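Local coordinates for Alpha/beta hydrolase fold-3 domain protein (Sulfolobus islandicus, PDB 5LK6) that probably hydrolyses carboxylic ester bonds as a thermostable lipase/carboxylesterase of the alpha/beta hydrolase fold, at residues D48-P52 and A128-V132; P2-I7 and N270-H274; G195-T199 and I273-F279; K142-A146 and R299-D303. All blocks are in the same frame, centred on the assembly; numbering follows the deposited sequence.

Interaction 1 of 4, residues D48-P52 and A128-V132; sequences DIKIP and ATNWV
P52 CD lies over one face of the W131 indole, and I51 CG2 comes obliquely from the same side of the plane, offset toward the rim, while V132 CG2 of the indole's own helix lies at its edge, in the ring plane. P52 CD sits 3.7 Å from the centroid of the five-membered ring of W131, 25° off the normal, a CH-pi contact; P52 CG adds to it close to NE1. The proline ring crosses the indole at about a right angle. I51 CG2 lies near CG and CD2, 3.7 Å from W131 CG, and I51 CD1 runs on past the indole to A128 CB at 3.9 Å. Farther along the benzene part, I49 CD1 approaches W131 CZ3 obliquely at 3.9 Å. The indole reaches the strand because W131 CG stands anti to the backbone N (chi1 -177°), swinging the ring out from the helix. The contact is wholly apolar, and I51, A128 and V132 form its buried floor. Strand 46-52, an outermost strand of the sheet, is bonded to strand 57-63 through I49 with A60 and I51 with I58. Segment 128-132 of helix 120-133 crosses strand 48-52 at 101° and packs A128 and V132 against inner strands 104-108 and 72-77.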
loop_
_atom_site.group_PDB
_atom_site.type_symbol
_atom_site.label_atom_id
_atom_site.label_comp_id
_atom_site.label_asym_id
_atom_site.label_seq_id
_atom_site.Cartn_x
_atom_site.Cartn_y
_atom_site.Cartn_z
ATOM N N ASP A 48 -20.444 22.540 -7.800
ATOM C CA ASP A 48 -21.463 21.518 -7.942
ATOM C C ASP A 48 -22.014 21.583 -9.348
ATOM O O ASP A 48 -22.147 22.634 -9.870
ATOM C CB ASP A 48 -22.545 21.701 -6.904
ATOM C CG ASP A 48 -22.045 21.407 -5.479
ATOM O OD1 ASP A 48 -21.341 20.383 -5.277
ATOM O OD2 ASP A 48 -22.381 22.168 -4.533
ATOM N N ILE A 49 -22.262 20.443 -9.978
ATOM C CA ILE A 49 -22.857 20.404 -11.290
ATOM C C ILE A 49 -24.068 19.444 -11.354
ATOM O O ILE A 49 -24.467 18.867 -10.305
ATOM C CB ILE A 49 -21.803 20.108 -12.372
ATOM C CG1 ILE A 49 -21.299 18.668 -12.334
ATOM C CG2 ILE A 49 -20.652 21.051 -12.212
ATOM C CD1 ILE A 49 -20.508 18.276 -13.557
ATOM N N LYS A 50 -24.657 19.363 -12.563
ATOM C CA LYS A 50 -25.875 18.608 -12.865
ATOM C C LYS A 50 -25.597 17.833 -14.116
ATOM O O LYS A 50 -25.426 18.437 -15.156
ATOM C CB LYS A 50 -27.062 19.524 -13.198
ATOM C CG LYS A 50 -27.505 20.484 -12.123
ATOM C CD LYS A 50 -28.146 19.787 -10.956
ATOM C CE LYS A 50 -29.092 20.755 -10.260
ATOM N NZ LYS A 50 -29.163 20.524 -8.795
ATOM N N ILE A 51 -25.577 16.510 -14.033
ATOM C CA ILE A 51 -25.216 15.686 -15.160
ATOM C C ILE A 51 -26.524 15.150 -15.720
ATOM O O ILE A 51 -27.321 14.624 -14.965
ATOM C CB ILE A 51 -24.279 14.543 -14.726
ATOM C CG1 ILE A 51 -22.985 15.137 -14.153
ATOM C CG2 ILE A 51 -23.995 13.612 -15.900
ATOM C CD1 ILE A 51 -21.920 14.088 -13.886
ATOM N N PRO A 52 -26.749 15.291 -17.037
ATOM C CA PRO A 52 -28.002 14.842 -17.636
ATOM C C PRO A 52 -28.063 13.308 -17.836
ATOM O O PRO A 52 -27.728 12.778 -18.899
ATOM C CB PRO A 52 -28.050 15.633 -18.964
ATOM C CG PRO A 52 -26.640 15.790 -19.355
ATOM C CD PRO A 52 -25.875 15.929 -18.045
ATOM N N ALA A 128 -23.086 9.016 -15.475
ATOM C CA ALA A 128 -22.115 10.044 -15.061
ATOM C C ALA A 128 -20.727 9.756 -15.630
ATOM O O ALA A 128 -20.107 10.637 -16.201
ATOM C CB ALA A 128 -22.062 10.172 -13.555
ATOM N N THR A 129 -20.257 8.518 -15.538
ATOM C CA THR A 129 -18.963 8.183 -16.103
ATOM C C THR A 129 -18.928 8.480 -17.610
ATOM O O THR A 129 -17.994 9.097 -18.115
ATOM C CB THR A 129 -18.577 6.719 -15.805
ATOM O OG1 THR A 129 -18.445 6.581 -14.394
ATOM C CG2 THR A 129 -17.255 6.333 -16.459
ATOM N N ASN A 130 -19.970 8.064 -18.296
ATOM C CA ASN A 130 -20.078 8.196 -19.726
ATOM C C ASN A 130 -20.122 9.658 -20.130
ATOM O O ASN A 130 -19.441 10.093 -21.074
ATOM C CB ASN A 130 -21.320 7.469 -20.169
ATOM C CG ASN A 130 -21.400 7.301 -21.660
ATOM O OD1 ASN A 130 -20.736 6.465 -22.287
ATOM N ND2 ASN A 130 -22.269 8.063 -22.227
ATOM N N TRP A 131 -20.853 10.438 -19.376
ATOM C CA TRP A 131 -20.961 11.829 -19.679
ATOM C C TRP A 131 -19.669 12.591 -19.419
ATOM O O TRP A 131 -19.272 13.412 -20.250
ATOM C CB TRP A 131 -22.076 12.455 -18.869
ATOM C CG TRP A 131 -22.323 13.868 -19.162
ATOM C CD1 TRP A 131 -23.184 14.379 -20.133
ATOM C CD2 TRP A 131 -21.748 15.006 -18.484
ATOM N NE1 TRP A 131 -23.176 15.756 -20.071
ATOM C CE2 TRP A 131 -22.324 16.179 -19.078
ATOM C CE3 TRP A 131 -20.852 15.151 -17.419
ATOM C CZ2 TRP A 131 -22.018 17.478 -18.646
ATOM C CZ3 TRP A 131 -20.519 16.461 -16.986
ATOM C CH2 TRP A 131 -21.107 17.610 -17.619
ATOM N N VAL A 132 -19.030 12.341 -18.268
ATOM C CA VAL A 132 -17.762 13.002 -17.942
ATOM C C VAL A 132 -16.699 12.674 -19.029
ATOM O O VAL A 132 -15.966 13.541 -19.476
ATOM C CB VAL A 132 -17.279 12.639 -16.525
ATOM C CG1 VAL A 132 -15.803 13.024 -16.306
ATOM C CG2 VAL A 132 -18.170 13.284 -15.482
#

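Interaction 2 of 4, residues P2-I7 and N270-H274; sequences PLDPRI and NNVIH
D4 N donates to N271 O at 2.8 Å, almost straight and in the carbonyl plane on a lone pair. N271 ND2 returns a bond to P2 O at 3.0 Å, the acceptor close to the amide plane. Beside these bonds, L3 CD1 meets I273 CG2 at 3.7 Å, and I7 CD1 packs on V272 CG1 at 3.6 Å. I7 and I273 slide past each other in opposite directions, their CG2 methyls 4.0 Å apart. R6 grips D4 OD1 twice. R6 N gives the helix-capping bond to D4 OD1 (2.9 Å), meeting it from above the carboxylate plane, whereas D4 OD1 lies in the guanidinium plane of R6 and takes the N-H of NE on its syn lone pair in a salt bridge. With CG anti to the backbone N (chi1 -179°), the D4 carboxylate folds back over the first turn of helix 5-12, and its OD2 is bonded to Q285. R6 NH1 bonds to G261 O and N270 ND2 to S266 OG, both of the second subunit. The two bonds to N271 fix the N-terminal residues on the chain that leads to H274, the presumed catalytic histidine, while the aliphatic side chains bury the joint.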
loop_
_atom_site.group_PDB
_atom_site.type_symbol
_atom_site.label_atom_id
_atom_site.label_comp_id
_atom_site.label_asym_id
_atom_site.label_seq_id
_atom_site.Cartn_x
_atom_site.Cartn_y
_atom_site.Cartn_z
ATOM N N PRO A 2 -3.568 -9.169 15.241
ATOM C CA PRO A 2 -4.759 -8.533 15.844
ATOM C C PRO A 2 -5.028 -7.113 15.338
ATOM O O PRO A 2 -4.206 -6.501 14.662
ATOM C CB PRO A 2 -4.447 -8.492 17.374
ATOM C CG PRO A 2 -3.049 -8.962 17.521
ATOM C CD PRO A 2 -2.679 -9.728 16.271
ATOM N N LEU A 3 -6.178 -6.603 15.739
ATOM C CA LEU A 3 -6.561 -5.249 15.470
ATOM C C LEU A 3 -5.516 -4.267 15.967
ATOM O O LEU A 3 -4.906 -4.482 16.980
ATOM C CB LEU A 3 -7.881 -5.017 16.194
ATOM C CG LEU A 3 -9.072 -4.286 15.565
ATOM C CD1 LEU A 3 -9.188 -4.241 14.021
ATOM C CD2 LEU A 3 -10.303 -4.886 16.236
ATOM N N ASP A 4 -5.301 -3.173 15.261
ATOM C CA ASP A 4 -4.540 -2.074 15.835
ATOM C C ASP A 4 -5.186 -1.708 17.175
ATOM O O ASP A 4 -6.368 -1.521 17.239
ATOM C CB ASP A 4 -4.516 -0.877 14.875
ATOM C CG ASP A 4 -3.697 0.305 15.406
ATOM O OD1 ASP A 4 -3.486 0.367 16.648
ATOM O OD2 ASP A 4 -3.289 1.175 14.579
ATOM N N PRO A 5 -4.421 -1.667 18.259
ATOM C CA PRO A 5 -4.984 -1.174 19.538
ATOM C C PRO A 5 -5.788 0.115 19.473
ATOM O O PRO A 5 -6.795 0.193 20.138
ATOM C CB PRO A 5 -3.732 -0.978 20.398
ATOM C CG PRO A 5 -2.903 -2.186 19.987
ATOM C CD PRO A 5 -3.107 -2.323 18.490
ATOM N N ARG A 6 -5.357 1.094 18.684
ATOM C CA ARG A 6 -6.072 2.369 18.585
ATOM C C ARG A 6 -7.540 2.092 18.140
ATOM O O ARG A 6 -8.469 2.795 18.531
ATOM C CB ARG A 6 -5.362 3.313 17.593
ATOM C CG ARG A 6 -4.132 4.079 18.090
ATOM C CD ARG A 6 -2.912 4.209 17.112
ATOM N NE ARG A 6 -1.946 3.098 17.333
ATOM C CZ ARG A 6 -0.703 3.158 17.869
ATOM N NH1 ARG A 6 -0.129 4.339 18.213
ATOM N NH2 ARG A 6 -0.007 1.980 18.065
ATOM N N ILE A 7 -7.727 1.083 17.291
ATOM C CA ILE A 7 -9.025 0.780 16.697
ATOM C C ILE A 7 -9.874 -0.047 17.672
ATOM O O ILE A 7 -11.073 0.140 17.736
ATOM C CB ILE A 7 -8.870 0.074 15.321
ATOM C CG1 ILE A 7 -8.032 0.953 14.342
ATOM C CG2 ILE A 7 -10.239 -0.300 14.746
ATOM C CD1 ILE A 7 -7.750 0.298 12.994
ATOM N N ASN A 270 -3.300 -4.466 6.745
ATOM C CA ASN A 270 -3.378 -5.161 8.040
ATOM C C ASN A 270 -3.849 -4.347 9.277
ATOM O O ASN A 270 -3.700 -3.118 9.336
ATOM C CB ASN A 270 -2.067 -5.812 8.335
ATOM C CG ASN A 270 -1.722 -6.861 7.302
ATOM O OD1 ASN A 270 -2.604 -7.607 6.856
ATOM N ND2 ASN A 270 -0.454 -6.900 6.881
ATOM N N ASN A 271 -4.416 -5.067 10.246
ATOM C CA ASN A 271 -4.760 -4.515 11.543
ATOM C C ASN A 271 -5.952 -3.499 11.554
ATOM O O ASN A 271 -6.183 -2.886 12.595
ATOM C CB ASN A 271 -3.531 -3.862 12.191
ATOM C CG ASN A 271 -2.238 -4.646 11.957
ATOM O OD1 ASN A 271 -1.294 -4.201 11.267
ATOM N ND2 ASN A 271 -2.194 -5.813 12.528
ATOM N N VAL A 272 -6.679 -3.339 10.434
ATOM C CA VAL A 272 -7.735 -2.340 10.330
ATOM C C VAL A 272 -9.051 -2.913 9.855
ATOM O O VAL A 272 -9.176 -4.108 9.470
ATOM C CB VAL A 272 -7.366 -1.157 9.399
ATOM C CG1 VAL A 272 -6.089 -0.465 9.877
ATOM C CG2 VAL A 272 -7.267 -1.597 7.954
ATOM N N ILE A 273 -10.044 -2.042 9.892
ATOM C CA ILE A 273 -11.426 -2.412 9.668
ATOM C C ILE A 273 -11.952 -1.809 8.379
ATOM O O ILE A 273 -11.358 -0.927 7.777
ATOM C CB ILE A 273 -12.304 -1.948 10.824
ATOM C CG1 ILE A 273 -12.097 -0.468 11.151
ATOM C CG2 ILE A 273 -11.985 -2.766 12.059
ATOM C CD1 ILE A 273 -13.258 0.166 11.867
ATOM N N HIS A 274 -13.068 -2.339 7.947
ATOM C CA HIS A 274 -13.779 -1.759 6.824
ATOM C C HIS A 274 -14.028 -0.282 7.025
ATOM O O HIS A 274 -14.290 0.140 8.097
ATOM C CB HIS A 274 -15.131 -2.447 6.687
ATOM C CG HIS A 274 -15.788 -2.204 5.376
ATOM N ND1 HIS A 274 -15.437 -2.889 4.234
ATOM C CD2 HIS A 274 -16.774 -1.357 5.025
ATOM C CE1 HIS A 274 -16.195 -2.490 3.240
ATOM N NE2 HIS A 274 -17.015 -1.559 3.693
#

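Interaction 3 of 4, residues G195-T199 and I273-F279; sequences GFFLT and IHGFLSF
L198 CD2 lies over the centre of one face of the H274 imidazole, 3.5 Å from the ring centroid and 9° off the normal, a CH-pi contact. With CG of L198 anti to the backbone N (chi1 171°) its branch is brought over the imidazole, and L198 CB also rests against H274 CB at 3.8 Å. Next to them, F197 crosses I273 at about a right angle, its CB 3.6 Å from I273 CD1. The phenyl of F197 comes from the opposite direction to that of F279: CZ of F197 and CE2 of F279 are 3.9 Å apart, the planes at 77° in an oblique pair. A water links the two loops, donating to F196 O and accepting from H274 N, each at 2.7 Å. Farther out, H274 ND1 is bonded to D244 and its side chain touches S151, consistent with a Ser-His-Asp catalytic triad, so L198 covers a face of the presumed catalytic base. H274 and G275 are the middle residues of a type II turn from I273 to F276, closed by a weak bond from F276 N to I273 O, with G275 at positive phi. F15 meets both F197 and F279, and helix 24-36 packs on F279. The 195-199 loop leads into helix 200-210, which T199 caps through H202 N; the 273-279 loop precedes helix 285-302, against which F276 and L277 pack.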
loop_
_atom_site.group_PDB
_atom_site.type_symbol
_atom_site.label_atom_id
_atom_site.label_comp_id
_atom_site.label_asym_id
_atom_site.label_seq_id
_atom_site.Cartn_x
_atom_site.Cartn_y
_atom_site.Cartn_z
ATOM N N GLY A 195 -18.638 -7.385 15.362
ATOM C CA GLY A 195 -17.669 -6.666 16.173
ATOM C C GLY A 195 -16.561 -5.885 15.459
ATOM O O GLY A 195 -15.699 -5.339 16.131
ATOM N N PHE A 196 -16.573 -5.805 14.135
ATOM C CA PHE A 196 -15.552 -5.041 13.433
ATOM C C PHE A 196 -16.157 -3.953 12.557
ATOM O O PHE A 196 -15.748 -3.726 11.433
ATOM C CB PHE A 196 -14.682 -6.011 12.612
ATOM C CG PHE A 196 -13.916 -7.015 13.451
ATOM C CD1 PHE A 196 -14.463 -8.217 13.770
ATOM C CD2 PHE A 196 -12.680 -6.723 13.932
ATOM C CE1 PHE A 196 -13.766 -9.168 14.510
ATOM C CE2 PHE A 196 -11.979 -7.665 14.670
ATOM C CZ PHE A 196 -12.519 -8.894 14.978
ATOM N N PHE A 197 -17.158 -3.290 13.103
ATOM C CA PHE A 197 -17.711 -2.081 12.583
ATOM C C PHE A 197 -18.687 -2.354 11.453
ATOM O O PHE A 197 -19.819 -1.938 11.535
ATOM C CB PHE A 197 -16.625 -1.071 12.240
ATOM C CG PHE A 197 -17.160 0.289 11.834
ATOM C CD1 PHE A 197 -17.585 1.202 12.788
ATOM C CD2 PHE A 197 -17.225 0.654 10.488
ATOM C CE1 PHE A 197 -18.062 2.433 12.405
ATOM C CE2 PHE A 197 -17.720 1.891 10.117
ATOM C CZ PHE A 197 -18.155 2.769 11.069
ATOM N N LEU A 198 -18.265 -2.995 10.381
ATOM C CA LEU A 198 -19.182 -3.516 9.387
ATOM C C LEU A 198 -19.475 -4.969 9.801
ATOM O O LEU A 198 -18.552 -5.755 10.015
ATOM C CB LEU A 198 -18.623 -3.414 7.957
ATOM C CG LEU A 198 -19.428 -4.124 6.864
ATOM C CD1 LEU A 198 -20.752 -3.418 6.652
ATOM C CD2 LEU A 198 -18.679 -4.241 5.545
ATOM N N THR A 199 -20.769 -5.293 9.916
ATOM C CA THR A 199 -21.263 -6.603 10.335
ATOM C C THR A 199 -22.059 -7.285 9.273
ATOM O O THR A 199 -22.577 -6.640 8.364
ATOM C CB THR A 199 -22.191 -6.497 11.574
ATOM O OG1 THR A 199 -23.449 -5.873 11.254
ATOM C CG2 THR A 199 -21.511 -5.742 12.638
ATOM N N ILE A 273 -10.044 -2.042 9.892
ATOM C CA ILE A 273 -11.426 -2.412 9.668
ATOM C C ILE A 273 -11.952 -1.809 8.379
ATOM O O ILE A 273 -11.358 -0.927 7.777
ATOM C CB ILE A 273 -12.304 -1.948 10.824
ATOM C CG1 ILE A 273 -12.097 -0.468 11.151
ATOM C CG2 ILE A 273 -11.985 -2.766 12.059
ATOM C CD1 ILE A 273 -13.258 0.166 11.867
ATOM N N HIS A 274 -13.068 -2.339 7.947
ATOM C CA HIS A 274 -13.779 -1.759 6.824
ATOM C C HIS A 274 -14.028 -0.282 7.025
ATOM O O HIS A 274 -14.290 0.140 8.097
ATOM C CB HIS A 274 -15.131 -2.447 6.687
ATOM C CG HIS A 274 -15.788 -2.204 5.376
ATOM N ND1 HIS A 274 -15.437 -2.889 4.234
ATOM C CD2 HIS A 274 -16.774 -1.357 5.025
ATOM C CE1 HIS A 274 -16.195 -2.490 3.240
ATOM N NE2 HIS A 274 -17.015 -1.559 3.693
ATOM N N GLY A 275 -13.973 0.500 5.969
ATOM C CA GLY A 275 -14.324 1.932 6.030
ATOM C C GLY A 275 -13.243 2.867 6.571
ATOM O O GLY A 275 -13.508 4.050 6.746
ATOM N N PHE A 276 -12.042 2.357 6.818
ATOM C CA PHE A 276 -11.006 3.112 7.478
ATOM C C PHE A 276 -10.540 4.416 6.765
ATOM O O PHE A 276 -10.065 5.311 7.437
ATOM C CB PHE A 276 -9.792 2.211 7.893
ATOM C CG PHE A 276 -8.881 1.770 6.759
ATOM C CD1 PHE A 276 -9.222 0.719 5.924
ATOM C CD2 PHE A 276 -7.635 2.354 6.591
ATOM C CE1 PHE A 276 -8.394 0.308 4.912
ATOM C CE2 PHE A 276 -6.787 1.953 5.559
ATOM C CZ PHE A 276 -7.176 0.925 4.711
ATOM N N LEU A 277 -10.659 4.523 5.435
ATOM C CA LEU A 277 -10.331 5.779 4.749
ATOM C C LEU A 277 -11.276 6.942 5.147
ATOM O O LEU A 277 -10.845 8.076 5.164
ATOM C CB LEU A 277 -10.336 5.635 3.217
ATOM C CG LEU A 277 -9.063 5.037 2.610
ATOM C CD1 LEU A 277 -8.969 3.541 2.875
ATOM C CD2 LEU A 277 -9.002 5.341 1.109
ATOM N N SER A 278 -12.551 6.649 5.448
ATOM C CA SER A 278 -13.493 7.693 5.829
ATOM C C SER A 278 -13.081 8.318 7.190
ATOM O O SER A 278 -13.460 9.465 7.500
ATOM C CB SER A 278 -14.945 7.160 5.853
ATOM O OG SER A 278 -15.406 6.707 4.588
ATOM N N PHE A 279 -12.290 7.572 7.978
ATOM C CA PHE A 279 -11.902 7.979 9.324
ATOM C C PHE A 279 -10.413 8.108 9.433
ATOM O O PHE A 279 -9.813 7.824 10.494
ATOM C CB PHE A 279 -12.474 7.010 10.345
ATOM C CG PHE A 279 -13.877 6.702 10.071
ATOM C CD1 PHE A 279 -14.794 7.699 10.084
ATOM C CD2 PHE A 279 -14.273 5.424 9.646
ATOM C CE1 PHE A 279 -16.132 7.426 9.737
ATOM C CE2 PHE A 279 -15.594 5.139 9.319
ATOM C CZ PHE A 279 -16.529 6.146 9.365
HETATM O O HOH W 1 -14.318 -4.432 9.211
#

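Interaction 4 of 4, residues K142-A146 and R299-D303; sequences KMGVA and RTFYD
F301 and Y302 point their rings at different parts of the 142-146 segment, F301 toward its backbone and A146, Y302 toward M143. The F301 ring reaches along the start of strand 144-150: its CD1 is 3.7 Å from M143 O, CE1 3.6 Å from G144 O, and CZ 3.9 Å from A146 CB, all met obliquely. CG of F301 lies anti to the carbonyl carbon (chi1 -74°), which turns the ring from the helix toward the strand. M143 crosses Y302 at about a right angle, with its CG at the edge of the phenol ring, near the ring plane, 3.7 Å from CE1. The methionine chain, bent at chi2 and chi3, leaves its CE methyl near F301 O (3.5 Å). F301 CB in turn lies over the centre of the Y302 ring, so neighbouring residues of the helix brace each other. Y302 OH bonds elsewhere, to N102 O and G72 N. The strand itself pairs with 72-77 through G144 and A146. Here the end of helix 285-302 covers the start of a parallel strand, the helix-on-sheet packing of the alpha/beta hydrolase fold, in which helices flank a central mixed beta sheet; strand 144-150 leads on to the likely nucleophile S151.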
loop_
_atom_site.group_PDB
_atom_site.type_symbol
_atom_site.label_atom_id
_atom_site.label_comp_id
_atom_site.label_asym_id
_atom_site.label_seq_id
_atom_site.Cartn_x
_atom_site.Cartn_y
_atom_site.Cartn_z
ATOM N N LYS A 142 -7.368 16.122 -20.611
ATOM C CA LYS A 142 -6.664 15.426 -21.723
ATOM C C LYS A 142 -6.134 14.092 -21.274
ATOM O O LYS A 142 -6.031 13.218 -22.083
ATOM C CB LYS A 142 -5.466 16.227 -22.361
ATOM C CG LYS A 142 -5.792 17.339 -23.383
ATOM C CD LYS A 142 -6.170 18.690 -22.722
ATOM C CE LYS A 142 -7.681 18.913 -22.477
ATOM N NZ LYS A 142 -8.221 20.083 -23.245
ATOM N N MET A 143 -5.746 13.919 -20.005
ATOM C CA MET A 143 -5.026 12.665 -19.621
ATOM C C MET A 143 -5.972 11.483 -19.357
ATOM O O MET A 143 -5.511 10.379 -19.109
ATOM C CB MET A 143 -4.091 12.849 -18.416
ATOM C CG MET A 143 -3.361 14.188 -18.281
ATOM S SD MET A 143 -2.260 14.710 -19.601
ATOM C CE MET A 143 -1.524 13.177 -20.234
ATOM N N GLY A 144 -7.280 11.724 -19.371
ATOM C CA GLY A 144 -8.261 10.649 -19.416
ATOM C C GLY A 144 -8.999 10.442 -18.108
ATOM O O GLY A 144 -8.932 11.259 -17.185
ATOM N N VAL A 145 -9.728 9.346 -18.027
ATOM C CA VAL A 145 -10.590 9.152 -16.881
ATOM C C VAL A 145 -10.386 7.790 -16.243
ATOM O O VAL A 145 -10.230 6.764 -16.949
ATOM C CB VAL A 145 -12.073 9.626 -17.141
ATOM C CG1 VAL A 145 -12.415 9.674 -18.600
ATOM C CG2 VAL A 145 -13.134 8.880 -16.339
ATOM N N ALA A 146 -10.276 7.819 -14.911
ATOM C CA ALA A 146 -10.250 6.632 -14.091
ATOM C C ALA A 146 -11.502 6.678 -13.220
ATOM O O ALA A 146 -12.155 7.731 -13.116
ATOM C CB ALA A 146 -8.994 6.629 -13.216
ATOM N N ARG A 299 1.088 8.413 -11.349
ATOM C CA ARG A 299 1.829 7.683 -12.340
ATOM C C ARG A 299 0.981 7.447 -13.589
ATOM O O ARG A 299 1.480 7.685 -14.688
ATOM C CB ARG A 299 2.390 6.352 -11.854
ATOM C CG ARG A 299 3.535 6.476 -10.847
ATOM C CD ARG A 299 4.541 5.323 -10.997
ATOM N NE ARG A 299 3.932 4.058 -11.469
ATOM C CZ ARG A 299 3.211 3.198 -10.729
ATOM N NH1 ARG A 299 2.927 3.425 -9.398
ATOM N NH2 ARG A 299 2.761 2.086 -11.348
ATOM N N THR A 300 -0.271 7.016 -13.459
ATOM C CA THR A 300 -0.916 6.522 -14.645
ATOM C C THR A 300 -1.430 7.738 -15.437
ATOM O O THR A 300 -1.554 7.639 -16.635
ATOM C CB THR A 300 -1.936 5.358 -14.433
ATOM O OG1 THR A 300 -3.282 5.795 -14.654
ATOM C CG2 THR A 300 -1.808 4.706 -13.061
ATOM N N PHE A 301 -1.641 8.895 -14.812
ATOM C CA PHE A 301 -2.033 10.091 -15.561
ATOM C C PHE A 301 -0.862 10.911 -16.127
ATOM O O PHE A 301 -0.943 11.412 -17.234
ATOM C CB PHE A 301 -2.860 11.030 -14.695
ATOM C CG PHE A 301 -4.287 10.571 -14.438
ATOM C CD1 PHE A 301 -5.074 9.985 -15.452
ATOM C CD2 PHE A 301 -4.877 10.804 -13.169
ATOM C CE1 PHE A 301 -6.394 9.629 -15.203
ATOM C CE2 PHE A 301 -6.161 10.425 -12.918
ATOM C CZ PHE A 301 -6.930 9.845 -13.939
ATOM N N TYR A 302 0.221 11.054 -15.377
ATOM C CA TYR A 302 1.352 11.897 -15.784
ATOM C C TYR A 302 2.722 11.158 -16.000
ATOM O O TYR A 302 3.735 11.721 -15.744
ATOM C CB TYR A 302 1.441 13.045 -14.758
ATOM C CG TYR A 302 0.081 13.611 -14.311
ATOM C CD1 TYR A 302 -0.838 14.105 -15.246
ATOM C CD2 TYR A 302 -0.300 13.661 -12.946
ATOM C CE1 TYR A 302 -2.085 14.632 -14.855
ATOM C CE2 TYR A 302 -1.564 14.180 -12.558
ATOM C CZ TYR A 302 -2.450 14.661 -13.530
ATOM O OH TYR A 302 -3.677 15.192 -13.226
ATOM N N ASP A 303 2.733 9.920 -16.500
ATOM C CA ASP A 303 3.960 9.108 -16.908
ATOM C C ASP A 303 4.763 8.415 -15.750
ATOM O O ASP A 303 4.826 8.877 -14.593
ATOM C CB ASP A 303 4.921 9.867 -17.903
ATOM C CG ASP A 303 4.357 9.960 -19.386
ATOM O OD1 ASP A 303 3.128 10.184 -19.549
ATOM O OD2 ASP A 303 5.145 9.834 -20.385
#

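How the interactions relate
Interactions 2 and 3 adjoin, their centres 9 Å apart: they share I273 and H274, and L3 of one packs on F196 of the other. Together they pack against the chain that carries the presumed catalytic histidine. Interactions 1 and 4 lie on the other side of the chain's centre from interaction 3. Their centres are 19 Å apart, and both reach the same mixed sheet, interaction 1 at outermost strand 46-52 and interaction 4 at strand 144-150. Along the chain, interaction 1 closes before interactions 3 and 4 open, while interaction 2 joins the N-terminus to residues 270-274. Helix 285-302 then runs back to interaction 4, so both ends of the modelled chain are packed onto the fold.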